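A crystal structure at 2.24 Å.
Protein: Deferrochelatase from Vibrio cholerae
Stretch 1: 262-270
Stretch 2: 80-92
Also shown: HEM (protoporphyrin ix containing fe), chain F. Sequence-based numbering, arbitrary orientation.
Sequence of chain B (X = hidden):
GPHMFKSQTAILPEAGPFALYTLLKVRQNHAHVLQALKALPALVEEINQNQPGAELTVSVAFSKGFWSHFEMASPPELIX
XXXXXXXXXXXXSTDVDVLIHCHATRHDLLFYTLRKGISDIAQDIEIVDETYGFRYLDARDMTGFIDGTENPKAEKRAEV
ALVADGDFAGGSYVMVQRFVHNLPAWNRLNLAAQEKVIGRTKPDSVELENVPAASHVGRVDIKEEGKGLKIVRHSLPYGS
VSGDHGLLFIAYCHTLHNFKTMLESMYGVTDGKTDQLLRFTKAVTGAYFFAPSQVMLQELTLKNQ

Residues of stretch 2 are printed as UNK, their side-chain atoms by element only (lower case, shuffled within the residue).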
ATOM      1  N   MET B 262     -17.006 -22.942 -10.407  1.00 26.98           N
ATOM      2  CA  MET B 262     -17.101 -21.532 -10.776  1.00 27.13           C
ATOM      3  C   MET B 262     -16.014 -21.135 -11.771  1.00 27.35           C
ATOM      4  O   MET B 262     -16.274 -20.413 -12.732  1.00 27.20           O
ATOM      5  CB  MET B 262     -17.014 -20.639  -9.536  1.00 26.62           C
ATOM      6  CG  MET B 262     -18.151 -20.815  -8.549  1.00 26.82           C
ATOM      7  SD  MET B 262     -17.894 -19.846  -7.052  1.00 27.34           S
ATOM      8  CE  MET B 262     -19.280 -20.376  -6.059  1.00 26.56           C
ATOM      9  N   LEU B 263     -14.795 -21.611 -11.534  1.00 26.95           N
ATOM     10  CA  LEU B 263     -13.663 -21.280 -12.395  1.00 27.40           C
ATOM     11  C   LEU B 263     -13.802 -21.907 -13.782  1.00 27.74           C
ATOM     12  O   LEU B 263     -13.486 -21.277 -14.791  1.00 27.81           O
ATOM     13  CB  LEU B 263     -12.350 -21.721 -11.743  1.00 25.44           C
ATOM     14  CG  LEU B 263     -11.865 -20.858 -10.576  1.00 24.79           C
ATOM     15  CD1 LEU B 263     -10.699 -21.524  -9.861  1.00 23.46           C
ATOM     16  CD2 LEU B 263     -11.471 -19.471 -11.064  1.00 23.55           C
ATOM     17  N   GLU B 264     -14.273 -23.149 -13.828  1.00 27.75           N
ATOM     18  CA  GLU B 264     -14.494 -23.831 -15.098  1.00 29.61           C
ATOM     19  C   GLU B 264     -15.644 -23.189 -15.866  1.00 29.82           C
ATOM     20  O   GLU B 264     -15.687 -23.233 -17.098  1.00 30.03           O
ATOM     21  CB  GLU B 264     -14.768 -25.319 -14.872  1.00 29.99           C
ATOM     22  CG  GLU B 264     -13.523 -26.131 -14.541  1.00 31.23           C
ATOM     23  CD  GLU B 264     -13.833 -27.578 -14.218  1.00 32.76           C
ATOM     24  OE1 GLU B 264     -15.027 -27.922 -14.094  1.00 32.42           O
ATOM     25  OE2 GLU B 264     -12.878 -28.372 -14.090  1.00 37.67           O
ATOM     26  N   SER B 265     -16.572 -22.591 -15.127  1.00 28.56           N
ATOM     27  CA  SER B 265     -17.687 -21.871 -15.730  1.00 29.22           C
ATOM     28  C   SER B 265     -17.230 -20.514 -16.256  1.00 29.50           C
ATOM     29  O   SER B 265     -17.681 -20.058 -17.306  1.00 29.63           O
ATOM     30  CB  SER B 265     -18.821 -21.694 -14.719  1.00 29.51           C
ATOM     31  OG  SER B 265     -19.882 -20.933 -15.264  1.00 29.24           O
ATOM     32  N   MET B 266     -16.323 -19.876 -15.522  1.00 28.51           N
ATOM     33  CA  MET B 266     -15.828 -18.552 -15.886  1.00 28.65           C
ATOM     34  C   MET B 266     -14.883 -18.595 -17.080  1.00 29.79           C
ATOM     35  O   MET B 266     -14.908 -17.709 -17.932  1.00 30.56           O
ATOM     36  CB  MET B 266     -15.116 -17.899 -14.698  1.00 28.73           C
ATOM     37  CG  MET B 266     -16.045 -17.357 -13.625  1.00 27.81           C
ATOM     38  SD  MET B 266     -15.131 -16.687 -12.226  1.00 25.92           S
ATOM     39  CE  MET B 266     -14.090 -15.483 -13.050  1.00 26.00           C
ATOM     40  N   TYR B 267     -14.053 -19.631 -17.139  1.00 29.40           N
ATOM     41  CA  TYR B 267     -12.998 -19.695 -18.143  1.00 30.17           C
ATOM     42  C   TYR B 267     -13.340 -20.611 -19.317  1.00 30.46           C
ATOM     43  O   TYR B 267     -12.452 -21.099 -20.015  1.00 30.28           O
ATOM     44  CB  TYR B 267     -11.684 -20.130 -17.490  1.00 30.64           C
ATOM     45  CG  TYR B 267     -11.015 -19.020 -16.705  1.00 30.07           C
ATOM     46  CD1 TYR B 267     -10.042 -18.220 -17.294  1.00 31.24           C
ATOM     47  CD2 TYR B 267     -11.366 -18.762 -15.385  1.00 28.95           C
ATOM     48  CE1 TYR B 267      -9.431 -17.200 -16.588  1.00 30.62           C
ATOM     49  CE2 TYR B 267     -10.758 -17.740 -14.672  1.00 28.13           C
ATOM     50  CZ  TYR B 267      -9.792 -16.964 -15.279  1.00 28.86           C
ATOM     51  OH  TYR B 267      -9.184 -15.949 -14.577  1.00 27.90           O
ATOM     52  N   GLY B 268     -14.633 -20.836 -19.528  1.00 31.05           N
ATOM     53  CA  GLY B 268     -15.112 -21.511 -20.723  1.00 31.87           C
ATOM     54  C   GLY B 268     -14.888 -23.010 -20.813  1.00 32.74           C
ATOM     55  O   GLY B 268     -14.925 -23.576 -21.905  1.00 33.82           O
ATOM     56  N   VAL B 269     -14.662 -23.659 -19.676  1.00 31.71           N
ATOM     57  CA  VAL B 269     -14.486 -25.108 -19.656  1.00 32.05           C
ATOM     58  C   VAL B 269     -15.839 -25.816 -19.660  1.00 32.83           C
ATOM     59  O   VAL B 269     -16.009 -26.853 -20.305  1.00 32.39           O
ATOM     60  CB  VAL B 269     -13.672 -25.563 -18.429  1.00 32.90           C
ATOM     61  CG1 VAL B 269     -13.599 -27.084 -18.365  1.00 31.98           C
ATOM     62  CG2 VAL B 269     -12.277 -24.962 -18.467  1.00 31.41           C
ATOM     63  N   THR B 270     -16.803 -25.238 -18.950  1.00 32.67           N
ATOM     64  CA  THR B 270     -18.121 -25.846 -18.808  1.00 33.47           C
ATOM     65  C   THR B 270     -18.997 -25.643 -20.047  1.00 34.64           C
ATOM     66  O   THR B 270     -19.432 -26.609 -20.674  1.00 34.62           O
ATOM     67  CB  THR B 270     -18.862 -25.286 -17.579  1.00 32.96           C
ATOM     68  OG1 THR B 270     -18.002 -25.338 -16.434  1.00 31.34           O
ATOM     69  CG2 THR B 270     -20.125 -26.089 -17.304  1.00 33.44           C
ATOM     70  N   UNK B  80      -3.453 -29.322  -6.672  1.00 27.98           N
ATOM     71  CA  UNK B  80      -2.756 -28.193  -7.273  1.00 27.99           C
ATOM     72  C   UNK B  80      -3.738 -27.360  -8.082  1.00 27.15           C
ATOM     73  O   UNK B  80      -4.667 -27.897  -8.681  1.00 26.51           O
ATOM     74  o   UNK B  80      -0.527 -29.283  -6.137  1.00 34.37           O
ATOM     75  c   UNK B  80      -0.414 -29.162  -7.374  1.00 34.72           C
ATOM     76  c   UNK B  80      -1.607 -28.668  -8.167  1.00 29.16           C
ATOM     77  o   UNK B  80       0.637 -29.437  -7.991  1.00 35.16           O
ATOM     78  N   UNK B  81      -3.533 -26.048  -8.090  1.00 26.51           N
ATOM     79  CA  UNK B  81      -4.367 -25.146  -8.874  1.00 25.75           C
ATOM     80  C   UNK B  81      -4.098 -25.357 -10.360  1.00 27.09           C
ATOM     81  O   UNK B  81      -3.016 -25.031 -10.849  1.00 26.79           O
ATOM     82  c   UNK B  81      -6.817 -20.846 -10.153  1.00 23.07           C
ATOM     83  c   UNK B  81      -6.187 -22.315  -8.374  1.00 23.43           C
ATOM     84  c   UNK B  81      -7.068 -21.394  -8.910  1.00 22.61           C
ATOM     85  c   UNK B  81      -4.811 -22.138 -10.310  1.00 24.64           C
ATOM     86  c   UNK B  81      -5.054 -22.703  -9.069  1.00 24.19           C
ATOM     87  c   UNK B  81      -4.094 -23.694  -8.475  1.00 24.26           C
ATOM     88  c   UNK B  81      -5.686 -21.218 -10.853  1.00 24.14           C
ATOM     89  N   UNK B  82      -5.081 -25.910 -11.087  1.00 26.58           N
ATOM     90  CA  UNK B  82      -4.878 -26.178 -12.513  1.00 27.98           C
ATOM     91  C   UNK B  82      -4.988 -24.910 -13.354  1.00 28.34           C
ATOM     92  O   UNK B  82      -5.777 -24.027 -13.020  1.00 27.86           O
ATOM     93  c   UNK B  82      -6.010 -27.153 -12.844  1.00 27.88           C
ATOM     94  c   UNK B  82      -7.105 -26.759 -11.913  1.00 26.69           C
ATOM     95  c   UNK B  82      -6.435 -26.288 -10.641  1.00 25.76           C
ATOM     96  N   UNK B  83      -4.204 -24.819 -14.425  1.00 29.39           N
ATOM     97  CA  UNK B  83      -4.319 -23.696 -15.349  1.00 30.98           C
ATOM     98  C   UNK B  83      -5.570 -23.833 -16.207  1.00 31.47           C
ATOM     99  O   UNK B  83      -5.890 -24.926 -16.679  1.00 31.03           O
ATOM    100  o   UNK B  83       0.264 -22.095 -16.069  1.00 35.49           O
ATOM    101  c   UNK B  83      -1.857 -23.038 -15.537  1.00 31.61           C
ATOM    102  c   UNK B  83      -0.850 -22.452 -16.507  1.00 33.12           C
ATOM    103  c   UNK B  83      -3.081 -23.590 -16.240  1.00 31.81           C
ATOM    104  o   UNK B  83      -1.177 -22.345 -17.707  1.00 34.91           O
ATOM    105  N   UNK B  84      -6.275 -22.724 -16.405  1.00 32.17           N
ATOM    106  CA  UNK B  84      -7.500 -22.725 -17.196  1.00 32.52           C
ATOM    107  C   UNK B  84      -7.471 -21.637 -18.266  1.00 33.47           C
ATOM    108  O   UNK B  84      -6.909 -20.561 -18.057  1.00 33.48           O
ATOM    109  c   UNK B  84      -8.722 -22.536 -16.292  1.00 31.22           C
ATOM    110  c   UNK B  84     -10.132 -23.135 -14.305  1.00 29.54           C
ATOM    111  c   UNK B  84      -9.022 -24.945 -15.627  1.00 34.94           C
ATOM    112  c   UNK B  84      -8.910 -23.513 -15.127  1.00 30.81           C
ATOM    113  N   UNK B  85      -8.077 -21.925 -19.415  1.00 33.92           N
ATOM    114  CA  UNK B  85      -8.223 -20.934 -20.465  1.00 36.22           C
ATOM    115  C   UNK B  85      -7.001 -20.727 -21.339  1.00 39.21           C
ATOM    116  O   UNK B  85      -6.039 -21.494 -21.272  1.00 39.07           O
ATOM    117  N   UNK B  86      -7.041 -19.677 -22.157  1.00 41.25           N
ATOM    118  CA  UNK B  86      -5.983 -19.405 -23.124  1.00 43.71           C
ATOM    119  C   UNK B  86      -5.950 -17.923 -23.504  1.00 43.99           C
ATOM    120  O   UNK B  86      -6.995 -17.289 -23.649  1.00 43.48           O
ATOM    121  o   UNK B  86      -7.019 -18.552 -26.303  1.00 53.82           O
ATOM    122  c   UNK B  86      -6.176 -20.274 -24.374  1.00 46.90           C
ATOM    123  c   UNK B  86      -5.244 -19.943 -25.531  1.00 51.83           C
ATOM    124  o   UNK B  86      -5.190 -18.620 -27.519  1.00 53.55           O
ATOM    125  c   UNK B  86      -5.861 -18.967 -26.522  1.00 55.55           C
ATOM    126  N   UNK B  87      -4.745 -17.375 -23.644  1.00 44.95           N
ATOM    127  CA  UNK B  87      -4.565 -16.006 -24.101  1.00 45.33           C
ATOM    128  C   UNK B  87      -5.103 -14.924 -23.181  1.00 43.36           C
ATOM    129  O   UNK B  87      -4.559 -14.686 -22.102  1.00 42.91           O
ATOM    130  N   UNK B  88      -6.170 -14.259 -23.620  1.00 43.95           N
ATOM    131  CA  UNK B  88      -6.732 -13.121 -22.899  1.00 43.11           C
ATOM    132  C   UNK B  88      -7.671 -13.568 -21.781  1.00 40.46           C
ATOM    133  O   UNK B  88      -8.097 -12.760 -20.958  1.00 40.05           O
ATOM    134  o   UNK B  88      -6.184  -9.576 -24.447  1.00 48.53           O
ATOM    135  c   UNK B  88      -6.668 -11.808 -25.100  1.00 47.30           C
ATOM    136  c   UNK B  88      -7.473 -12.196 -23.868  1.00 45.16           C
ATOM    137  c   UNK B  88      -5.713 -10.661 -24.842  1.00 48.74           C
ATOM    138  o   UNK B  88      -4.494 -10.841 -25.048  1.00 50.59           O
ATOM    139  N   UNK B  89      -7.992 -14.858 -21.763  1.00 40.56           N
ATOM    140  CA  UNK B  89      -8.842 -15.429 -20.725  1.00 37.89           C
ATOM    141  C   UNK B  89      -8.097 -16.586 -20.069  1.00 37.27           C
ATOM    142  O   UNK B  89      -8.486 -17.748 -20.196  1.00 36.31           O
ATOM    143  c   UNK B  89     -10.194 -15.916 -21.291  1.00 37.26           C
ATOM    144  c   UNK B  89     -11.209 -16.114 -20.172  1.00 34.49           C
ATOM    145  o   UNK B  89     -10.700 -14.953 -22.224  1.00 37.65           O
ATOM    146  N   UNK B  90      -7.013 -16.254 -19.373  1.00 36.49           N
ATOM    147  CA  UNK B  90      -6.113 -17.265 -18.827  1.00 35.38           C
ATOM    148  C   UNK B  90      -6.010 -17.197 -17.303  1.00 32.98           C
ATOM    149  O   UNK B  90      -5.934 -16.113 -16.721  1.00 31.43           O
ATOM    150  c   UNK B  90      -3.763 -18.206 -19.079  1.00 39.29           C
ATOM    151  c   UNK B  90      -3.847 -19.551 -19.210  1.00 35.62           C
ATOM    152  c   UNK B  90      -1.911 -19.098 -18.284  1.00 34.36           C
ATOM    153  n   UNK B  90      -2.683 -20.082 -18.707  1.00 35.08           N
ATOM    154  n   UNK B  90      -2.539 -17.954 -18.497  1.00 34.31           N
ATOM    155  c   UNK B  90      -4.721 -17.116 -19.454  1.00 37.10           C
ATOM    156  N   UNK B  91      -6.007 -18.366 -16.669  1.00 31.99           N
ATOM    157  CA  UNK B  91      -5.859 -18.464 -15.222  1.00 31.23           C
ATOM    158  C   UNK B  91      -4.559 -19.181 -14.872  1.00 31.30           C
ATOM    159  O   UNK B  91      -4.527 -20.408 -14.788  1.00 32.33           O
ATOM    160  c   UNK B  91      -7.055 -19.186 -14.604  1.00 29.95           C
ATOM    161  N   UNK B  92      -3.481 -18.408 -14.669  1.00 30.50           N
ATOM    162  CA  UNK B  92      -2.142 -18.932 -14.376  1.00 29.88           C
ATOM    163  C   UNK B  92      -2.077 -19.694 -13.054  1.00 28.49           C
ATOM    164  O   UNK B  92      -2.881 -19.446 -12.156  1.00 27.02           O
ATOM    165  c   UNK B  92      -3.487 -16.940 -14.765  1.00 29.98           C
ATOM    166  c   UNK B  92      -1.274 -17.667 -14.306  1.00 29.79           C
ATOM    167  c   UNK B  92      -2.051 -16.619 -15.030  1.00 32.21           C
TER
HETATM  168  CHA HEM F 401     -20.398 -11.902  -6.993  1.00 24.51           C
HETATM  169  CHB HEM F 401     -17.314 -15.644  -7.101  1.00 23.66           C
HETATM  170  CHC HEM F 401     -13.998 -12.900  -9.367  1.00 23.49           C
HETATM  171  CHD HEM F 401     -16.736  -8.999  -8.467  1.00 24.63           C
HETATM  172  C1A HEM F 401     -19.856 -13.157  -6.827  1.00 24.82           C
HETATM  173  C2A HEM F 401     -20.506 -14.297  -6.213  1.00 25.10           C
HETATM  174  C3A HEM F 401     -19.654 -15.327  -6.241  1.00 24.49           C
HETATM  175  C4A HEM F 401     -18.433 -14.877  -6.876  1.00 23.72           C
HETATM  176  CMA HEM F 401     -19.906 -16.752  -5.701  1.00 23.93           C
HETATM  177  CAA HEM F 401     -21.938 -14.311  -5.633  1.00 24.63           C
HETATM  178  CBA HEM F 401     -22.861 -15.016  -6.624  1.00 26.60           C
HETATM  179  CGA HEM F 401     -24.289 -14.902  -6.167  1.00 26.68           C
HETATM  180  O1A HEM F 401     -24.900 -13.822  -6.377  1.00 26.84           O
HETATM  181  O2A HEM F 401     -24.814 -15.893  -5.599  1.00 27.26           O
HETATM  182  C1B HEM F 401     -16.193 -15.251  -7.795  1.00 23.33           C
HETATM  183  C2B HEM F 401     -15.145 -16.132  -8.262  1.00 23.47           C
HETATM  184  C3B HEM F 401     -14.223 -15.396  -8.882  1.00 23.67           C
HETATM  185  C4B HEM F 401     -14.651 -14.002  -8.844  1.00 22.62           C
HETATM  186  CMB HEM F 401     -15.090 -17.663  -8.067  1.00 22.57           C
HETATM  187  CAB HEM F 401     -12.950 -16.005  -9.512  1.00 21.91           C
HETATM  188  CBB HEM F 401     -12.008 -15.257 -10.082  1.00 23.47           C
HETATM  189  C1C HEM F 401     -14.428 -11.591  -9.295  1.00 23.69           C
HETATM  190  C2C HEM F 401     -13.708 -10.419  -9.764  1.00 24.21           C
HETATM  191  C3C HEM F 401     -14.474  -9.340  -9.509  1.00 24.32           C
HETATM  192  C4C HEM F 401     -15.695  -9.803  -8.881  1.00 24.78           C
HETATM  193  CMC HEM F 401     -12.310 -10.471 -10.423  1.00 22.87           C
HETATM  194  CAC HEM F 401     -14.220  -7.838  -9.794  1.00 23.95           C
HETATM  195  CBC HEM F 401     -13.176  -7.355 -10.473  1.00 25.54           C
HETATM  196  C1D HEM F 401     -18.003  -9.408  -8.108  1.00 24.16           C
HETATM  197  C2D HEM F 401     -19.175  -8.563  -8.077  1.00 24.82           C
HETATM  198  C3D HEM F 401     -20.321  -9.469  -7.613  1.00 24.26           C
HETATM  199  C4D HEM F 401     -19.727 -10.772  -7.412  1.00 24.13           C
HETATM  200  CMD HEM F 401     -19.262  -7.063  -8.433  1.00 24.94           C
HETATM  201  CAD HEM F 401     -21.798  -9.071  -7.414  1.00 24.58           C
HETATM  202  CBD HEM F 401     -22.023  -8.528  -6.007  1.00 24.72           C
HETATM  203  CGD HEM F 401     -21.777  -9.612  -4.992  1.00 25.80           C
HETATM  204  O1D HEM F 401     -20.663  -9.646  -4.408  1.00 24.26           O
HETATM  205  O2D HEM F 401     -22.694 -10.443  -4.760  1.00 25.58           O
HETATM  206  NA  HEM F 401     -18.591 -13.548  -7.219  1.00 25.41           N
HETATM  207  NB  HEM F 401     -15.860 -13.961  -8.168  1.00 24.74           N
HETATM  208  NC  HEM F 401     -15.634 -11.174  -8.766  1.00 25.38           N
HETATM  209  ND  HEM F 401     -18.370 -10.691  -7.713  1.00 25.53           N
HETATM  210 FE   HEM F 401     -17.155 -12.339  -8.045  1.00 29.49          FE
HETATM  211  O   HOH W   1      -7.572 -14.240 -16.104  1.00 28.94           O

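Position 80 carries two carbons, the second bearing two oxygens. It lies far from stretch 1. It is Asp80.

Position 81 has one carbon leading to a ring of six carbons, with no oxygen. One ring carbon lies 3.8 Å from Leu263 CD1. This is Phe81. Its CB points sideways, but the ring end comes nearer to the helix.

Position 82 has three carbons closing a ring onto its own backbone N, so it is Pro82. It makes no contact with stretch 1.

Position 83 has three carbons, the third carrying two oxygens. It is Glu83, exposed and out of reach.

Position 84 has four carbons, forked at the second. One fork tip sits 3.7 Å from Leu263 CB, the other 4.3 Å from Val269 CG2. The fork and the absence of polar atoms give Leu84. Its CB is 4.0 Å from Tyr267 CB.

Position 85 has no side-chain atoms: Gly85. Its CA is 5.5 Å from Tyr267 CA. Phi is positive, and a CB here would clash with the backbone O of position 89.

Position 86 has three carbons, the last with two oxygens. It is Glu86; its CA-to-CB bond points away from stretch 1.

Position 87 again has no side chain and a positive phi. It is Gly87, within a type II' turn that runs from Glu86 to position 89.

Position 88 has three carbons and a terminal pair of oxygens. It is Glu88, also in the turn and remote from stretch 1.

Position 89 has one carbon carrying an oxygen and a second carbon, hence Thr89. Its CG2 lies 3.8 Å from Tyr267 CD1. Its backbone O is 3.3 Å from the same CD1, at the ring edge.

Position 90 has one carbon, then a five-membered ring of three carbons and two nitrogens: His90. Its CA-to-CB bond points away from stretch 1, and NE2 donates a 2.9 Å hydrogen bond to Glu83 OE1.

Position 91 has a single carbon, so it is Ala91. Its CB lies over one face of the Tyr267 ring, 3.8 Å from the centroid, in a CH-pi contact.

Position 92 has three carbons closed onto the backbone N. It is Pro92, out of reach.

The contact is mainly apolar, and no direct hydrogen bond crosses it. Tyr267, just past the helix end, lays its ring along the paired segments. Ala91 N donates to Leu84 O at 2.7 Å, helping to hold those segments together. One water links the stretches, 2.6 Å from His90 O and 2.8 Å from Tyr267 OH. Leu84 and Phe81 extend the apolar packing to Leu263.

Stretch 2 80-92: DFPELGEGETHAP
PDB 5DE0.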